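Local coordinates for protein pectate lyase (PDB 3VMV) that probably cleaves the pectate (polygalacturonate) chains of plant cell walls by beta-elimination, as a secreted family 1 polysaccharide lyase, at residues 240-245 against 304-310; 196-202 against 218-224. One frame throughout, in Å; residues are numbered along the deposited sequence.

Contact 1 (240-245 against 304-310); sequences FVENNY and YQVQSAT
A C-terminal segment and its N-capped helix pack along the outside of a turn in a parallel beta-helix. Residues 240-242 are extended; Asn243 takes left-handed angles (53/45), which bends the chain, and Asn244 resumes beta angles before Tyr245: the short two-residue bend between consecutive strands of one coil in a pectate lyase beta-helix. Segment 304-310 runs roughly alongside, end-to-end directions 30° apart, extended until Ser308 N-caps the helix that begins at Ala309. The closest CA pair is Asn243 and Ala309, 4.4 Å apart. Small Ala309 suits this close approach: its CA lies 3.5 Å from Asn243 O in a CA-H...O contact, and its CB 3.5 Å from Asn244 O. Asn243 (chi1 m) donates ND2 to Gln307 O at 2.9 Å, nearly linear, satisfying a carbonyl just before the helix. Tyr304 (chi1 p) extends toward the strand so that its OH lies 2.9 Å from both OE1 and OE2 of Glu242; these hydrogen bonds are weak and compete for one proton, and OE1 is bonded more firmly to His217 NE2. Strand 238-242 sits between strands 215-219 and 276-280, and Tyr245 and Ala309 both pack on Val283 of strand 283-285.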
# COMPACT_ATOMS: atom_id res chain seq x y z
N PHE A 240 10.49 10.70 -4.55
CA PHE A 240 10.20 11.59 -5.69
C PHE A 240 8.70 11.82 -5.74
O PHE A 240 7.94 10.86 -5.98
CB PHE A 240 10.77 10.97 -6.98
CG PHE A 240 10.54 11.82 -8.23
CD1 PHE A 240 10.59 13.20 -8.15
CD2 PHE A 240 10.38 11.21 -9.47
CE1 PHE A 240 10.44 13.97 -9.30
CE2 PHE A 240 10.21 11.98 -10.62
CZ PHE A 240 10.24 13.35 -10.54
N VAL A 241 8.28 13.05 -5.46
CA VAL A 241 6.85 13.43 -5.37
C VAL A 241 6.55 14.21 -6.62
O VAL A 241 6.93 15.36 -6.73
CB VAL A 241 6.62 14.25 -4.13
CG1 VAL A 241 5.13 14.59 -3.93
CG2 VAL A 241 7.21 13.51 -2.90
N GLU A 242 5.88 13.54 -7.56
CA GLU A 242 5.76 14.07 -8.93
C GLU A 242 4.33 14.14 -9.42
O GLU A 242 3.60 13.13 -9.47
CB GLU A 242 6.57 13.11 -9.84
CG GLU A 242 6.61 13.53 -11.30
CD GLU A 242 7.27 12.48 -12.20
OE1 GLU A 242 7.20 11.29 -11.83
OE2 GLU A 242 7.78 12.89 -13.28
N ASN A 243 3.92 15.34 -9.80
CA ASN A 243 2.62 15.52 -10.46
C ASN A 243 1.46 14.92 -9.68
O ASN A 243 0.59 14.23 -10.22
CB ASN A 243 2.64 14.98 -11.91
CG ASN A 243 3.57 15.76 -12.82
OD1 ASN A 243 4.50 16.49 -12.37
ND2 ASN A 243 3.36 15.59 -14.12
N ASN A 244 1.45 15.19 -8.38
CA ASN A 244 0.32 14.83 -7.54
C ASN A 244 -0.55 16.03 -7.27
O ASN A 244 -0.07 17.16 -7.35
CB ASN A 244 0.79 14.28 -6.17
CG ASN A 244 1.70 13.07 -6.29
OD1 ASN A 244 1.23 11.94 -6.40
ND2 ASN A 244 3.00 13.30 -6.23
N TYR A 245 -1.81 15.77 -6.92
CA TYR A 245 -2.75 16.82 -6.58
C TYR A 245 -3.08 16.75 -5.10
O TYR A 245 -3.45 15.67 -4.63
CB TYR A 245 -4.03 16.68 -7.44
CG TYR A 245 -4.86 17.91 -7.48
CD1 TYR A 245 -4.66 18.80 -8.52
CD2 TYR A 245 -5.81 18.20 -6.52
CE1 TYR A 245 -5.34 19.94 -8.63
CE2 TYR A 245 -6.54 19.45 -6.63
CZ TYR A 245 -6.25 20.26 -7.70
OH TYR A 245 -6.86 21.47 -7.92
N TYR A 304 8.28 5.17 -17.33
CA TYR A 304 6.91 5.29 -16.89
C TYR A 304 6.23 6.40 -17.70
O TYR A 304 6.90 7.20 -18.38
CB TYR A 304 6.81 5.54 -15.36
CG TYR A 304 7.44 6.84 -14.90
CD1 TYR A 304 6.66 7.98 -14.67
CD2 TYR A 304 8.83 6.94 -14.72
CE1 TYR A 304 7.23 9.18 -14.27
CE2 TYR A 304 9.42 8.14 -14.30
CZ TYR A 304 8.61 9.28 -14.08
OH TYR A 304 9.22 10.43 -13.67
N GLN A 305 4.91 6.43 -17.63
CA GLN A 305 4.11 7.49 -18.22
C GLN A 305 3.48 8.27 -17.10
O GLN A 305 2.95 7.64 -16.15
CB GLN A 305 3.03 6.87 -19.09
CG GLN A 305 3.60 6.23 -20.32
CD GLN A 305 4.06 7.26 -21.32
OE1 GLN A 305 3.34 8.22 -21.62
NE2 GLN A 305 5.27 7.07 -21.86
N VAL A 306 3.53 9.59 -17.21
CA VAL A 306 3.01 10.44 -16.12
C VAL A 306 2.14 11.54 -16.68
O VAL A 306 2.50 12.23 -17.64
CB VAL A 306 4.17 10.95 -15.23
CG1 VAL A 306 5.19 11.79 -16.03
CG2 VAL A 306 3.63 11.77 -14.05
N GLN A 307 0.93 11.66 -16.13
CA GLN A 307 -0.01 12.73 -16.50
C GLN A 307 0.30 14.02 -15.76
O GLN A 307 1.07 14.03 -14.82
CB GLN A 307 -1.43 12.30 -16.12
CG GLN A 307 -1.91 11.03 -16.78
CD GLN A 307 -3.33 10.73 -16.30
OE1 GLN A 307 -3.53 10.35 -15.15
NE2 GLN A 307 -4.30 11.06 -17.11
N SER A 308 -0.32 15.13 -16.16
CA SER A 308 -0.25 16.30 -15.30
C SER A 308 -1.02 16.01 -14.01
O SER A 308 -1.82 15.07 -13.94
CB SER A 308 -0.88 17.50 -16.01
OG SER A 308 -2.30 17.35 -16.10
N ALA A 309 -0.77 16.83 -12.99
CA ALA A 309 -1.48 16.65 -11.72
C ALA A 309 -2.98 16.77 -11.90
O ALA A 309 -3.73 16.02 -11.26
CB ALA A 309 -0.98 17.69 -10.69
N THR A 310 -3.44 17.69 -12.73
CA THR A 310 -4.88 17.86 -12.87
C THR A 310 -5.50 16.77 -13.71
O THR A 310 -6.63 16.36 -13.45
CB THR A 310 -5.24 19.25 -13.42
OG1 THR A 310 -4.56 19.45 -14.67
CG2 THR A 310 -4.83 20.35 -12.41

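Contact 2 (196-202 against 218-224); sequences YHHNYFN and MFNNYFK
Phe201 sets its CD2 over one face of the Phe223 ring, 3.7 Å from CE1, with the planes oblique at 45°. Both side chains (chi1 m) point to the same face of the sheet as Tyr196 and Met218. Met218 CE lies between Tyr196 and Phe201, 3.9 Å from Tyr196 CB and 4.0 Å from Phe201 CE2, and Met218 SD makes an oblique Met-aromatic contact with the Tyr196 ring. The segments belong to successive coils of a parallel beta-helix in exact register, pairing Tyr196-Met218, His197-Phe219, Tyr200-Tyr222, Phe201-Phe223 and Asn202-Lys224. The axes of 200-202 and 222-224 approach to 4.7 Å, 5° from parallel, with hydrogen bonds from Tyr222 N to Asn199 O (2.9 Å), Phe201 N to Tyr222 O (2.8 Å) and Lys224 N to Phe201 O (2.8 Å). Earlier, Phe219 N donates to Tyr196 O at 3.0 Å. Between the strands each coil turns through two residues, one left-handed (His198, Asn220) and one beta (Asn199, Asn221), as in the asparagine stack of pectate lyases. Asn221 OD1 accepts from Asn199 N (2.9 Å) and Asn199 ND2 (3.0 Å), while Asn221 ND2 donates to Tyr196 O (3.2 Å); Asn199 OD1 accepts a hydrogen bond from Asn170 N of the preceding coil. On the other face, His197 CB lies over the Phe219 ring, 3.4 Å from its centroid. Asparagine fits the turn because one short amide both donates and accepts, so that Asn199 N and Tyr196 O, backbone groups at the bend, find partners beside the apolar side chains.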
# COMPACT_ATOMS: atom_id res chain seq x y z
N TYR A 196 3.97 4.43 -5.73
CA TYR A 196 2.55 4.69 -5.53
C TYR A 196 2.08 5.60 -6.65
O TYR A 196 2.62 6.69 -6.81
CB TYR A 196 2.31 5.42 -4.21
CG TYR A 196 2.75 4.71 -2.96
CD1 TYR A 196 1.86 3.98 -2.20
CD2 TYR A 196 4.06 4.79 -2.52
CE1 TYR A 196 2.29 3.33 -1.03
CE2 TYR A 196 4.48 4.13 -1.34
CZ TYR A 196 3.56 3.43 -0.62
OH TYR A 196 4.01 2.78 0.53
N HIS A 197 1.08 5.17 -7.40
CA HIS A 197 0.54 6.06 -8.43
C HIS A 197 -0.94 5.90 -8.62
O HIS A 197 -1.52 4.82 -8.46
CB HIS A 197 1.33 5.91 -9.77
CG HIS A 197 1.02 4.68 -10.55
ND1 HIS A 197 0.02 4.63 -11.51
CD2 HIS A 197 1.56 3.44 -10.52
CE1 HIS A 197 -0.02 3.42 -12.04
NE2 HIS A 197 0.91 2.67 -11.45
N HIS A 198 -1.59 7.02 -8.95
CA HIS A 198 -3.03 7.03 -9.23
C HIS A 198 -3.90 6.53 -8.10
O HIS A 198 -4.96 5.99 -8.34
CB HIS A 198 -3.34 6.32 -10.55
CG HIS A 198 -2.83 7.07 -11.75
ND1 HIS A 198 -1.58 6.84 -12.30
CD2 HIS A 198 -3.37 8.10 -12.44
CE1 HIS A 198 -1.41 7.66 -13.33
NE2 HIS A 198 -2.49 8.42 -13.44
N ASN A 199 -3.45 6.74 -6.87
CA ASN A 199 -4.33 6.43 -5.74
C ASN A 199 -5.08 7.66 -5.28
O ASN A 199 -4.62 8.80 -5.47
CB ASN A 199 -3.50 5.92 -4.54
CG ASN A 199 -2.68 4.68 -4.87
OD1 ASN A 199 -3.20 3.58 -4.98
ND2 ASN A 199 -1.35 4.88 -5.09
N TYR A 200 -6.19 7.41 -4.60
CA TYR A 200 -6.94 8.43 -3.91
C TYR A 200 -6.69 8.25 -2.41
O TYR A 200 -6.94 7.15 -1.88
CB TYR A 200 -8.41 8.16 -4.16
CG TYR A 200 -9.42 9.17 -3.68
CD1 TYR A 200 -9.23 10.55 -3.87
CD2 TYR A 200 -10.60 8.76 -3.07
CE1 TYR A 200 -10.19 11.46 -3.47
CE2 TYR A 200 -11.55 9.68 -2.66
CZ TYR A 200 -11.36 11.00 -2.89
OH TYR A 200 -12.31 11.95 -2.50
N PHE A 201 -6.14 9.29 -1.78
CA PHE A 201 -5.86 9.29 -0.34
C PHE A 201 -6.77 10.32 0.29
O PHE A 201 -6.52 11.51 0.17
CB PHE A 201 -4.40 9.68 -0.11
CG PHE A 201 -3.38 8.73 -0.74
CD1 PHE A 201 -3.28 7.39 -0.34
CD2 PHE A 201 -2.47 9.19 -1.68
CE1 PHE A 201 -2.30 6.55 -0.91
CE2 PHE A 201 -1.46 8.39 -2.21
CZ PHE A 201 -1.39 7.04 -1.85
N ASN A 202 -7.84 9.91 0.98
CA ASN A 202 -8.88 10.87 1.34
C ASN A 202 -9.38 10.66 2.79
O ASN A 202 -9.69 9.55 3.18
CB ASN A 202 -10.06 10.70 0.37
CG ASN A 202 -11.25 11.53 0.75
OD1 ASN A 202 -11.15 12.75 0.84
ND2 ASN A 202 -12.39 10.88 0.92
N MET A 218 6.19 8.60 -5.83
CA MET A 218 4.75 8.85 -5.78
C MET A 218 4.38 9.80 -6.90
O MET A 218 4.85 10.96 -6.90
CB MET A 218 4.37 9.48 -4.45
CG MET A 218 4.88 8.68 -3.27
SD MET A 218 4.14 9.22 -1.70
CE MET A 218 2.50 8.51 -1.77
N PHE A 219 3.61 9.29 -7.86
CA PHE A 219 3.14 10.17 -8.94
C PHE A 219 1.67 10.05 -9.22
O PHE A 219 1.07 8.97 -9.12
CB PHE A 219 3.99 10.00 -10.23
CG PHE A 219 3.85 8.65 -10.94
CD1 PHE A 219 2.99 8.51 -12.03
CD2 PHE A 219 4.61 7.56 -10.55
CE1 PHE A 219 2.88 7.33 -12.74
CE2 PHE A 219 4.49 6.33 -11.24
CZ PHE A 219 3.63 6.21 -12.34
N ASN A 220 1.05 11.18 -9.59
CA ASN A 220 -0.33 11.16 -10.08
C ASN A 220 -1.30 10.63 -9.05
O ASN A 220 -2.33 10.09 -9.44
CB ASN A 220 -0.46 10.36 -11.39
CG ASN A 220 0.13 11.10 -12.60
OD1 ASN A 220 0.49 12.33 -12.57
ND2 ASN A 220 0.26 10.37 -13.67
N ASN A 221 -1.00 10.82 -7.77
CA ASN A 221 -2.00 10.54 -6.72
C ASN A 221 -2.81 11.80 -6.38
O ASN A 221 -2.37 12.93 -6.68
CB ASN A 221 -1.34 10.03 -5.44
CG ASN A 221 -0.44 8.85 -5.68
OD1 ASN A 221 -0.90 7.70 -5.85
ND2 ASN A 221 0.87 9.11 -5.73
N TYR A 222 -3.98 11.58 -5.77
CA TYR A 222 -4.89 12.64 -5.34
C TYR A 222 -5.02 12.52 -3.84
O TYR A 222 -5.58 11.55 -3.37
CB TYR A 222 -6.24 12.43 -6.05
CG TYR A 222 -7.36 13.41 -5.77
CD1 TYR A 222 -7.15 14.57 -5.05
CD2 TYR A 222 -8.60 13.20 -6.33
CE1 TYR A 222 -8.23 15.45 -4.83
CE2 TYR A 222 -9.67 14.07 -6.11
CZ TYR A 222 -9.45 15.20 -5.39
OH TYR A 222 -10.52 16.04 -5.22
N PHE A 223 -4.41 13.48 -3.14
CA PHE A 223 -4.44 13.56 -1.67
C PHE A 223 -5.49 14.59 -1.29
O PHE A 223 -5.48 15.71 -1.84
CB PHE A 223 -3.11 14.08 -1.16
CG PHE A 223 -1.89 13.19 -1.41
CD1 PHE A 223 -1.32 12.50 -0.35
CD2 PHE A 223 -1.28 13.12 -2.66
CE1 PHE A 223 -0.13 11.79 -0.48
CE2 PHE A 223 -0.10 12.40 -2.84
CZ PHE A 223 0.48 11.70 -1.74
N LYS A 224 -6.40 14.26 -0.36
CA LYS A 224 -7.51 15.16 -0.03
C LYS A 224 -7.86 15.02 1.43
O LYS A 224 -8.01 13.89 1.93
CB LYS A 224 -8.73 14.79 -0.87
CG LYS A 224 -9.91 15.72 -0.68
CD LYS A 224 -11.01 15.36 -1.70
CE LYS A 224 -12.10 16.42 -1.71
NZ LYS A 224 -12.75 16.55 -0.39

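Overall arrangement
Contact 2 comes first along the chain and closes before contact 1 opens; their centres lie about 9 Å apart, on the same side of the chain's centre. They share one parallel sheet: strand 215-219 of contact 2 neighbours strand 238-242 of contact 1, so segments 196-202, 218-224 and 240-245 belong to three consecutive coils. Asn244 extends the asparagine stack by hydrogen-bonding Asn221 N and Met218 O, and Tyr245 O probably accepts from Phe223 N. The segment 304-310 instead runs along the outside of these turns, where Gln307 OE1 probably bonds His198 NE2. Contact 2 thus joins adjacent coils within the beta-helix, while contact 1 joins the C-terminal segment and helix 309-319 to the outer side of the coils.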